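Local coordinates for protein BauA (Acinetobacter baumannii, PDB 6HCP) that carries iron across the outer membrane by taking up ferric preacinetobactin, as a transporter of the TonB-dependent receptor family, at residues A[575-580]-A[611-616]; A[618-623]-A[656-661]; A[667-672]-A[700-705]. All coordinates share one frame; numbering follows the deposited sequence.

Contact 1 (A[575-580]-A[611-616])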
loop_
_atom_site.group_PDB
_atom_site.type_symbol
_atom_site.label_atom_id
_atom_site.label_comp_id
_atom_site.label_asym_id
_atom_site.label_seq_id
_atom_site.Cartn_x
_atom_site.Cartn_y
_atom_site.Cartn_z
ATOM N N VAL A 575 25.647 9.704 -3.798
ATOM C CA VAL A 575 24.883 8.679 -4.504
ATOM C C VAL A 575 25.696 7.380 -4.541
ATOM O O VAL A 575 26.887 7.383 -4.874
ATOM C CB VAL A 575 24.527 9.133 -5.929
ATOM C CG1 VAL A 575 23.827 8.038 -6.728
ATOM C CG2 VAL A 575 23.670 10.395 -5.899
ATOM N N ARG A 576 24.993 6.267 -4.325
ATOM C CA ARG A 576 25.542 4.944 -4.532
ATOM C C ARG A 576 24.650 4.193 -5.521
ATOM O O ARG A 576 23.438 4.324 -5.481
ATOM C CB ARG A 576 25.659 4.219 -3.190
ATOM C CG ARG A 576 26.672 4.863 -2.252
ATOM C CD ARG A 576 26.667 4.248 -0.881
ATOM N NE ARG A 576 25.455 4.529 -0.155
ATOM C CZ ARG A 576 25.168 5.694 0.425
ATOM N NH1 ARG A 576 23.974 5.880 0.945
ATOM N NH2 ARG A 576 26.037 6.687 0.425
ATOM N N LEU A 577 25.282 3.410 -6.394
ATOM C CA LEU A 577 24.596 2.661 -7.427
ATOM C C LEU A 577 25.290 1.309 -7.606
ATOM O O LEU A 577 26.505 1.283 -7.846
ATOM C CB LEU A 577 24.706 3.472 -8.711
ATOM C CG LEU A 577 23.832 3.030 -9.869
ATOM C CD1 LEU A 577 22.361 3.082 -9.476
ATOM C CD2 LEU A 577 24.102 3.933 -11.060
ATOM N N MET A 578 24.506 0.222 -7.553
ATOM C CA MET A 578 24.981 -1.166 -7.759
ATOM C C MET A 578 23.952 -1.907 -8.625
ATOM O O MET A 578 22.745 -1.810 -8.383
ATOM C CB MET A 578 25.111 -1.926 -6.433
ATOM C CG MET A 578 26.227 -1.450 -5.523
ATOM S SD MET A 578 26.031 -2.058 -3.812
ATOM C CE MET A 578 26.054 -3.829 -4.075
ATOM N N GLY A 579 24.424 -2.640 -9.633
ATOM C CA GLY A 579 23.544 -3.452 -10.430
ATOM C C GLY A 579 24.164 -3.820 -11.751
ATOM O O GLY A 579 25.386 -3.840 -11.900
ATOM N N GLY A 580 23.305 -4.160 -12.701
ATOM C CA GLY A 580 23.752 -4.577 -14.000
ATOM C C GLY A 580 22.664 -5.262 -14.802
ATOM O O GLY A 580 21.480 -5.350 -14.389
ATOM N N LEU A 611 18.968 -2.907 -10.427
ATOM C CA LEU A 611 19.600 -1.659 -10.032
ATOM C C LEU A 611 19.173 -1.313 -8.610
ATOM O O LEU A 611 17.987 -1.287 -8.302
ATOM C CB LEU A 611 19.196 -0.546 -11.004
ATOM C CG LEU A 611 19.819 0.821 -10.721
ATOM C CD1 LEU A 611 21.330 0.720 -10.720
ATOM C CD2 LEU A 611 19.357 1.844 -11.747
ATOM N N GLY A 612 20.174 -1.073 -7.765
ATOM C CA GLY A 612 19.974 -0.563 -6.433
ATOM C C GLY A 612 20.677 0.781 -6.296
ATOM O O GLY A 612 21.825 0.947 -6.717
ATOM N N ALA A 613 19.923 1.791 -5.863
ATOM C CA ALA A 613 20.440 3.137 -5.750
ATOM C C ALA A 613 20.175 3.629 -4.334
ATOM O O ALA A 613 19.158 3.253 -3.726
ATOM C CB ALA A 613 19.794 4.052 -6.771
ATOM N N GLU A 614 21.078 4.490 -3.849
ATOM C CA GLU A 614 20.899 5.184 -2.592
ATOM C C GLU A 614 21.302 6.652 -2.798
ATOM O O GLU A 614 22.225 6.949 -3.563
ATOM C CB GLU A 614 21.747 4.560 -1.483
ATOM C CG GLU A 614 21.352 3.147 -1.094
ATOM C CD GLU A 614 22.002 2.641 0.181
ATOM O OE1 GLU A 614 23.039 3.216 0.564
ATOM O OE2 GLU A 614 21.455 1.718 0.801
ATOM N N TRP A 615 20.606 7.547 -2.084
ATOM C CA TRP A 615 20.866 8.990 -2.157
ATOM C C TRP A 615 20.847 9.566 -0.734
ATOM O O TRP A 615 19.949 9.248 0.048
ATOM C CB TRP A 615 19.835 9.665 -3.080
ATOM C CG TRP A 615 19.887 11.163 -3.064
ATOM C CD1 TRP A 615 20.909 11.960 -3.501
ATOM C CD2 TRP A 615 18.851 12.060 -2.615
ATOM N NE1 TRP A 615 20.594 13.282 -3.329
ATOM C CE2 TRP A 615 19.344 13.374 -2.777
ATOM C CE3 TRP A 615 17.577 11.882 -2.062
ATOM C CZ2 TRP A 615 18.602 14.495 -2.408
ATOM C CZ3 TRP A 615 16.838 12.990 -1.712
ATOM C CH2 TRP A 615 17.344 14.276 -1.891
ATOM N N ASP A 616 21.935 10.256 -0.373
ATOM C CA ASP A 616 22.141 10.813 0.961
ATOM C C ASP A 616 21.867 12.336 0.955
ATOM O O ASP A 616 22.202 13.032 0.002
ATOM C CB ASP A 616 23.588 10.626 1.424
ATOM C CG ASP A 616 24.006 9.198 1.712
ATOM O OD1 ASP A 616 23.120 8.338 1.915
ATOM O OD2 ASP A 616 25.218 8.993 1.870
#
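R576 and E614 share one first torsion: their paired register in the antiparallel strands puts both on one face, and the matching chi1 of -66° sets each CG anti to the carbonyl carbon, beside the backbone N. A bend at chi3 (-68°) then turns NE of R576 onto E614, where NE and NH1 both reach OE1 at 2.8 Å; R657 NH1 is salt-bridged to the same oxygen. The guanidinium edge thus meets a carboxylate whose plane stands 87° from its own. D616 is gripped end-on instead: NH1 to OD1 and NH2 to OD2 are each 2.8 Å, the donors sitting above the carboxylate plane. All four bonds lie close to the guanidinium plane, which fixes its rotation, and T625 OG1 also bonds D616 OD1. Backbone bonds pair R576 with E614 and M578 with G612; the shortest, G612 N to M578 O, is 2.7 Å. On the other face V575 CG2 touches the indole rim of W615 at CD1 (4.0 Å), and L577 CD1 meets A613 CB (3.9 Å). G579 leaves L611 room, since a CB there would collide with L611 CA. The strands 575-590 and 599-618 form a barrel hairpin between strands 549-569 and 622-637. Q42 and T87 lie against the face of R576 and M578; on the other, detergent touches A613, and W615 meets Y658 of a second subunit.

Contact 2 (A[618-623]-A[656-661]); sequences QVAQGT and ARYSTK. With C8E ((hydroxyethyloxy)tri(ethyloxy)octane), chain B; EDO (1,2-ethanediol), chain K.
Y658 reaches from its strand to V619 in the turn before strand 622-637, beginning with CG anti to the backbone N (chi1 -172°). From CB the chain enters the ring at CG, beyond which CD1 lies 3.4 Å from T623 O. CE1 continues to G622 C, while on the other side of the ring CD2 is 3.9 Å from C3 of the detergent C8E and CE2 passes near its C5. CZ comes to 4.0 Å from G622 CA. At the tip, OH donates to V619 O at 2.8 Å; this oxygen sits in the ring plane at the edge, and the hydroxyl is tilted 25° from the carbonyl plane. G622 suits this spot because a CB would run into Y658 OH and S659 O.

Beside the tyrosine, T660 OG1 gives a short bond of 2.5 Å to Q621 O from above the carbonyl plane. Water 1 donates to the same oxygen, so two donors hold this turn carbonyl. Within the turn, Q618 NE2 bonds A620 O at 2.7 Å, running nearly straight onto it. T623 and S659 form a hydrogen-bonded pair, T623 N to S659 O at 2.9 Å with a return bond from S659 N to T623 O.

The turn links strand 599-618 to strand 622-637, which pairs with 645-662, whose other neighbour is 665-674. W615 of a third subunit packs on V619 and meets the Y658 ring with planes about 40° apart.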
loop_
_atom_site.group_PDB
_atom_site.type_symbol
_atom_site.label_atom_id
_atom_site.label_comp_id
_atom_site.label_asym_id
_atom_site.label_seq_id
_atom_site.Cartn_x
_atom_site.Cartn_y
_atom_site.Cartn_z
ATOM N N GLN A 618 21.784 15.671 4.149
ATOM C CA GLN A 618 21.900 16.052 5.573
ATOM C C GLN A 618 20.531 16.513 6.098
ATOM O O GLN A 618 19.843 17.280 5.450
ATOM C CB GLN A 618 22.942 17.147 5.793
ATOM C CG GLN A 618 22.637 17.987 7.030
ATOM C CD GLN A 618 23.855 18.448 7.788
ATOM O OE1 GLN A 618 24.844 18.886 7.206
ATOM N NE2 GLN A 618 23.753 18.426 9.108
ATOM N N VAL A 619 20.103 15.954 7.233
ATOM C CA VAL A 619 18.871 16.387 7.892
ATOM C C VAL A 619 19.176 16.545 9.380
ATOM O O VAL A 619 19.499 15.560 10.051
ATOM C CB VAL A 619 17.697 15.405 7.684
ATOM C CG1 VAL A 619 16.482 15.803 8.511
ATOM C CG2 VAL A 619 17.309 15.252 6.227
ATOM N N ALA A 620 19.015 17.773 9.890
ATOM C CA ALA A 620 19.349 18.070 11.270
ATOM C C ALA A 620 20.792 17.622 11.513
ATOM O O ALA A 620 21.627 17.771 10.623
ATOM C CB ALA A 620 18.367 17.382 12.192
ATOM N N GLN A 621 21.017 16.882 12.603
ATOM C CA GLN A 621 22.346 16.398 12.946
ATOM C C GLN A 621 22.476 14.916 12.553
ATOM O O GLN A 621 22.742 14.052 13.398
ATOM C CB GLN A 621 22.612 16.614 14.437
ATOM C CG GLN A 621 22.602 18.085 14.833
ATOM C CD GLN A 621 23.440 18.361 16.056
ATOM O OE1 GLN A 621 23.308 17.704 17.086
ATOM N NE2 GLN A 621 24.317 19.345 15.949
ATOM N N GLY A 622 22.295 14.630 11.261
ATOM C CA GLY A 622 22.475 13.269 10.745
ATOM C C GLY A 622 22.327 13.201 9.237
ATOM O O GLY A 622 22.173 14.213 8.553
ATOM N N THR A 623 22.394 11.973 8.714
ATOM C CA THR A 623 22.317 11.736 7.295
ATOM C C THR A 623 21.092 10.869 7.007
ATOM O O THR A 623 20.909 9.815 7.630
ATOM C CB THR A 623 23.574 11.040 6.773
ATOM O OG1 THR A 623 24.693 11.855 7.118
ATOM C CG2 THR A 623 23.534 10.820 5.279
ATOM N N ALA A 656 14.491 3.612 3.652
ATOM C CA ALA A 656 15.070 4.833 4.183
ATOM C C ALA A 656 15.933 4.473 5.391
ATOM O O ALA A 656 15.631 3.534 6.154
ATOM C CB ALA A 656 13.978 5.827 4.534
ATOM N N ARG A 657 16.993 5.259 5.571
ATOM C CA ARG A 657 17.909 5.108 6.669
ATOM C C ARG A 657 18.218 6.497 7.248
ATOM O O ARG A 657 18.401 7.431 6.503
ATOM C CB ARG A 657 19.186 4.444 6.148
ATOM C CG ARG A 657 20.269 4.157 7.181
ATOM C CD ARG A 657 21.277 3.143 6.633
ATOM N NE ARG A 657 22.097 3.655 5.541
ATOM C CZ ARG A 657 22.101 3.205 4.284
ATOM N NH1 ARG A 657 23.017 3.657 3.450
ATOM N NH2 ARG A 657 21.154 2.403 3.829
ATOM N N TYR A 658 18.322 6.560 8.575
ATOM C CA TYR A 658 18.720 7.794 9.248
ATOM C C TYR A 658 19.817 7.452 10.249
ATOM O O TYR A 658 19.597 6.677 11.177
ATOM C CB TYR A 658 17.540 8.475 9.954
ATOM C CG TYR A 658 17.877 9.849 10.495
ATOM C CD1 TYR A 658 18.317 10.849 9.644
ATOM C CD2 TYR A 658 17.882 10.111 11.854
ATOM C CE1 TYR A 658 18.729 12.084 10.123
ATOM C CE2 TYR A 658 18.245 11.359 12.350
ATOM C CZ TYR A 658 18.677 12.345 11.483
ATOM O OH TYR A 658 19.043 13.574 11.959
ATOM N N SER A 659 20.994 8.040 10.033
ATOM C CA SER A 659 22.151 7.837 10.904
ATOM C C SER A 659 22.484 9.145 11.629
ATOM O O SER A 659 22.602 10.192 10.998
ATOM C CB SER A 659 23.332 7.328 10.125
ATOM O OG SER A 659 23.816 8.323 9.238
ATOM N N THR A 660 22.580 9.062 12.955
ATOM C CA THR A 660 22.793 10.228 13.806
ATOM C C THR A 660 23.552 9.791 15.060
ATOM O O THR A 660 24.030 8.657 15.133
ATOM C CB THR A 660 21.447 10.909 14.098
ATOM O OG1 THR A 660 21.699 12.173 14.705
ATOM C CG2 THR A 660 20.543 10.087 14.988
ATOM N N LYS A 661 23.664 10.699 16.041
ATOM C CA LYS A 661 24.165 10.372 17.366
ATOM C C LYS A 661 23.202 10.892 18.433
ATOM O O LYS A 661 22.515 11.874 18.229
ATOM C CB LYS A 661 25.553 10.973 17.587
ATOM C CG LYS A 661 26.617 10.436 16.648
ATOM C CD LYS A 661 27.967 11.075 16.854
ATOM C CE LYS A 661 28.933 10.766 15.731
ATOM N NZ LYS A 661 30.320 11.126 16.102
HETATM C C1 C8E B . 13.347 8.532 12.166
HETATM C C2 C8E B . 13.648 8.615 13.644
HETATM C C3 C8E B . 14.564 9.803 13.943
HETATM C C4 C8E B . 14.918 9.962 15.437
HETATM C C5 C8E B . 16.030 11.001 15.611
HETATM C C6 C8E B . 16.595 11.105 17.026
HETATM C C7 C8E B . 17.203 12.488 17.252
HETATM C C8 C8E B . 18.295 12.494 18.319
HETATM O O9 C8E B . 18.709 13.835 18.612
HETATM C C10 C8E B . 19.967 13.896 19.300
HETATM C C1 EDO K . 17.805 0.899 5.022
HETATM O O1 EDO K . 19.265 0.706 5.084
HETATM C C2 EDO K . 17.488 1.632 3.703
HETATM O O2 EDO K . 17.809 0.797 2.569
HETATM O O HOH W 1 24.747 13.701 15.035
#

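Contact 3 (A[667-672]-A[700-705]); sequences VTFRAN and LSVSYD. With EDO (1,2-ethanediol), chain K.
V667 packs against Y704 in an antiparallel pair of beta-barrel strands, 667-672 and 700-705, whose axes run 171° apart; T668/S703 and R670/S701 are the hydrogen-bonded pairs. On the apolar face, V667 CG2 lies at the ring edge of Y704, 3.7 Å from CD1. F669 and V702 lie side by side: the V702 methyls, in one of two conformers, bulge beside F669 CD2 and CE2, with CG2 3.7 Å from CD2. L700 CD2 settles into the low spot at A671, against CB (3.7 Å) and CA.

The opposite face is polar, and its serines are low enough for a long chain to lie beside them. S701 OG touches R670 CB at 3.5 Å, while S703 OG borders T668 CB. R670 extends from CG to NE (chi3 172°), and T668 CG2 sits 3.5 Å above the centre of its guanidinium, covering that face. NH2 is salt-bridged to D74 of the helix 69-75, so the arginine joins barrel wall to plug.

Strand 697-705 also pairs with 173-181, closing the barrel, and lies in the predicted TonB C-terminal box. Water 2 links T668 O, S701 OG and R670 NH1, while water 3 bridges R670 NH1 to S703 OG, 2.9 Å from each.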
loop_
_atom_site.group_PDB
_atom_site.type_symbol
_atom_site.label_atom_id
_atom_site.label_comp_id
_atom_site.label_asym_id
_atom_site.label_seq_id
_atom_site.Cartn_x
_atom_site.Cartn_y
_atom_site.Cartn_z
ATOM N N VAL A 667 23.636 6.068 16.378
ATOM C CA VAL A 667 22.337 5.416 16.254
ATOM C C VAL A 667 21.936 5.428 14.774
ATOM O O VAL A 667 22.092 6.445 14.097
ATOM C CB VAL A 667 21.266 6.118 17.107
ATOM C CG1 VAL A 667 19.882 5.552 16.845
ATOM C CG2 VAL A 667 21.589 6.041 18.592
ATOM N N THR A 668 21.448 4.278 14.279
ATOM C CA THR A 668 20.952 4.170 12.915
ATOM C C THR A 668 19.568 3.501 12.915
ATOM O O THR A 668 19.351 2.464 13.544
ATOM C CB THR A 668 21.915 3.394 12.010
ATOM O OG1 THR A 668 23.145 4.098 11.926
ATOM C CG2 THR A 668 21.382 3.208 10.607
ATOM N N PHE A 669 18.631 4.170 12.244
ATOM C CA PHE A 669 17.279 3.684 11.994
ATOM C C PHE A 669 17.180 3.232 10.532
ATOM O O PHE A 669 17.671 3.922 9.649
ATOM C CB PHE A 669 16.251 4.794 12.215
ATOM C CG PHE A 669 16.265 5.405 13.597
ATOM C CD1 PHE A 669 17.152 6.426 13.911
ATOM C CD2 PHE A 669 15.437 4.925 14.590
ATOM C CE1 PHE A 669 17.203 6.952 15.194
ATOM C CE2 PHE A 669 15.469 5.470 15.865
ATOM C CZ PHE A 669 16.365 6.469 16.170
ATOM N N ARG A 670 16.543 2.080 10.302
ATOM C CA ARG A 670 16.390 1.535 8.959
ATOM C C ARG A 670 14.953 1.050 8.781
ATOM O O ARG A 670 14.366 0.407 9.665
ATOM C CB ARG A 670 17.357 0.373 8.705
ATOM C CG ARG A 670 18.821 0.769 8.649
ATOM C CD ARG A 670 19.761 -0.428 8.539
ATOM N NE ARG A 670 21.133 -0.016 8.303
ATOM C CZ ARG A 670 22.104 -0.089 9.203
ATOM N NH1 ARG A 670 21.829 -0.347 10.472
ATOM N NH2 ARG A 670 23.350 0.093 8.818
ATOM N N ALA A 671 14.418 1.337 7.597
ATOM C CA ALA A 671 13.111 0.901 7.191
ATOM C C ALA A 671 13.224 0.421 5.744
ATOM O O ALA A 671 13.767 1.138 4.923
ATOM C CB ALA A 671 12.098 2.022 7.310
ATOM N N ASN A 672 12.640 -0.755 5.463
ATOM C CA ASN A 672 12.680 -1.346 4.121
ATOM C C ASN A 672 11.335 -2.013 3.823
ATOM O O ASN A 672 10.733 -2.621 4.703
ATOM C CB ASN A 672 13.777 -2.405 3.968
ATOM C CG ASN A 672 15.162 -1.825 4.041
ATOM O OD1 ASN A 672 15.659 -1.564 5.145
ATOM N ND2 ASN A 672 15.629 -1.363 2.895
ATOM N N LEU A 700 11.981 -3.258 9.871
ATOM C CA LEU A 700 12.512 -2.127 10.646
ATOM C C LEU A 700 13.686 -2.593 11.503
ATOM O O LEU A 700 13.626 -3.669 12.074
ATOM C CB LEU A 700 11.412 -1.569 11.549
ATOM C CG LEU A 700 10.146 -1.087 10.833
ATOM C CD1 LEU A 700 9.032 -0.811 11.836
ATOM C CD2 LEU A 700 10.430 0.139 9.985
ATOM N N SER A 701 14.692 -1.725 11.653
ATOM C CA SER A 701 15.714 -1.973 12.633
ATOM C C SER A 701 16.209 -0.658 13.236
ATOM O O SER A 701 16.216 0.380 12.577
ATOM C CB SER A 701 16.862 -2.799 12.083
ATOM O OG SER A 701 17.635 -2.089 11.143
ATOM N N VAL A 702 16.725 -0.775 14.466
ATOM C CA VAL A 702 17.363 0.317 15.183
ATOM C C VAL A 702 18.638 -0.221 15.834
ATOM O O VAL A 702 18.580 -1.233 16.522
ATOM C CB VAL A 702 16.419 0.900 16.250
ATOM C CG1 VAL A 702 17.099 1.992 17.061
ATOM C CG2 VAL A 702 15.128 1.409 15.629
ATOM N N SER A 703 19.769 0.453 15.600
ATOM C CA SER A 703 21.016 0.084 16.221
ATOM C C SER A 703 21.528 1.231 17.108
ATOM O O SER A 703 21.367 2.405 16.789
ATOM C CB SER A 703 22.038 -0.301 15.194
ATOM O OG SER A 703 22.556 0.850 14.552
ATOM N N TYR A 704 22.181 0.834 18.204
ATOM C CA TYR A 704 22.810 1.737 19.157
ATOM C C TYR A 704 24.206 1.201 19.498
ATOM O O TYR A 704 24.346 0.028 19.877
ATOM C CB TYR A 704 21.953 1.825 20.421
ATOM C CG TYR A 704 22.556 2.655 21.531
ATOM C CD1 TYR A 704 22.319 4.018 21.606
ATOM C CD2 TYR A 704 23.244 2.061 22.575
ATOM C CE1 TYR A 704 22.779 4.777 22.671
ATOM C CE2 TYR A 704 23.734 2.809 23.634
ATOM C CZ TYR A 704 23.518 4.175 23.671
ATOM O OH TYR A 704 24.043 4.925 24.683
ATOM N N ASP A 705 25.214 2.081 19.392
ATOM C CA ASP A 705 26.599 1.757 19.754
ATOM C C ASP A 705 26.908 2.275 21.170
ATOM O O ASP A 705 26.792 3.476 21.442
ATOM C CB ASP A 705 27.575 2.389 18.765
ATOM C CG ASP A 705 27.580 1.725 17.391
ATOM O OD1 ASP A 705 26.606 1.025 17.071
ATOM O OD2 ASP A 705 28.503 1.992 16.631
HETATM C C1 EDO K . 17.805 0.899 5.022
HETATM O O1 EDO K . 19.265 0.706 5.084
HETATM C C2 EDO K . 17.488 1.632 3.703
HETATM O O2 EDO K . 17.809 0.797 2.569
HETATM O O HOH W 2 19.481 -0.111 12.059
HETATM O O HOH W 3 23.955 -0.550 12.482
#

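Contacts 1, 2 and 3 follow in series along the chain and sample three successive strand pairs of the barrel wall: 575-590 with 599-618, 622-637 with 645-662, and 665-674 with 697-705. Centres of contacts 1 and 2 lie 18 Å apart, 2 and 3 are 11 Å apart, and 1 and 3 are 20 Å apart without touching. The pairings between them join the three: 599-618 neighbours 622-637, and 645-662 neighbours 665-674, where Y658 O and F669 N are 2.9 Å apart, a probable hydrogen bond. R657 of contact 2 spans the polar side, salt-bridged to E614 of contact 1 and packed on R670 of contact 3. One ethanediol touches contacts 2 and 3. Together they form the last part of the barrel before its closure.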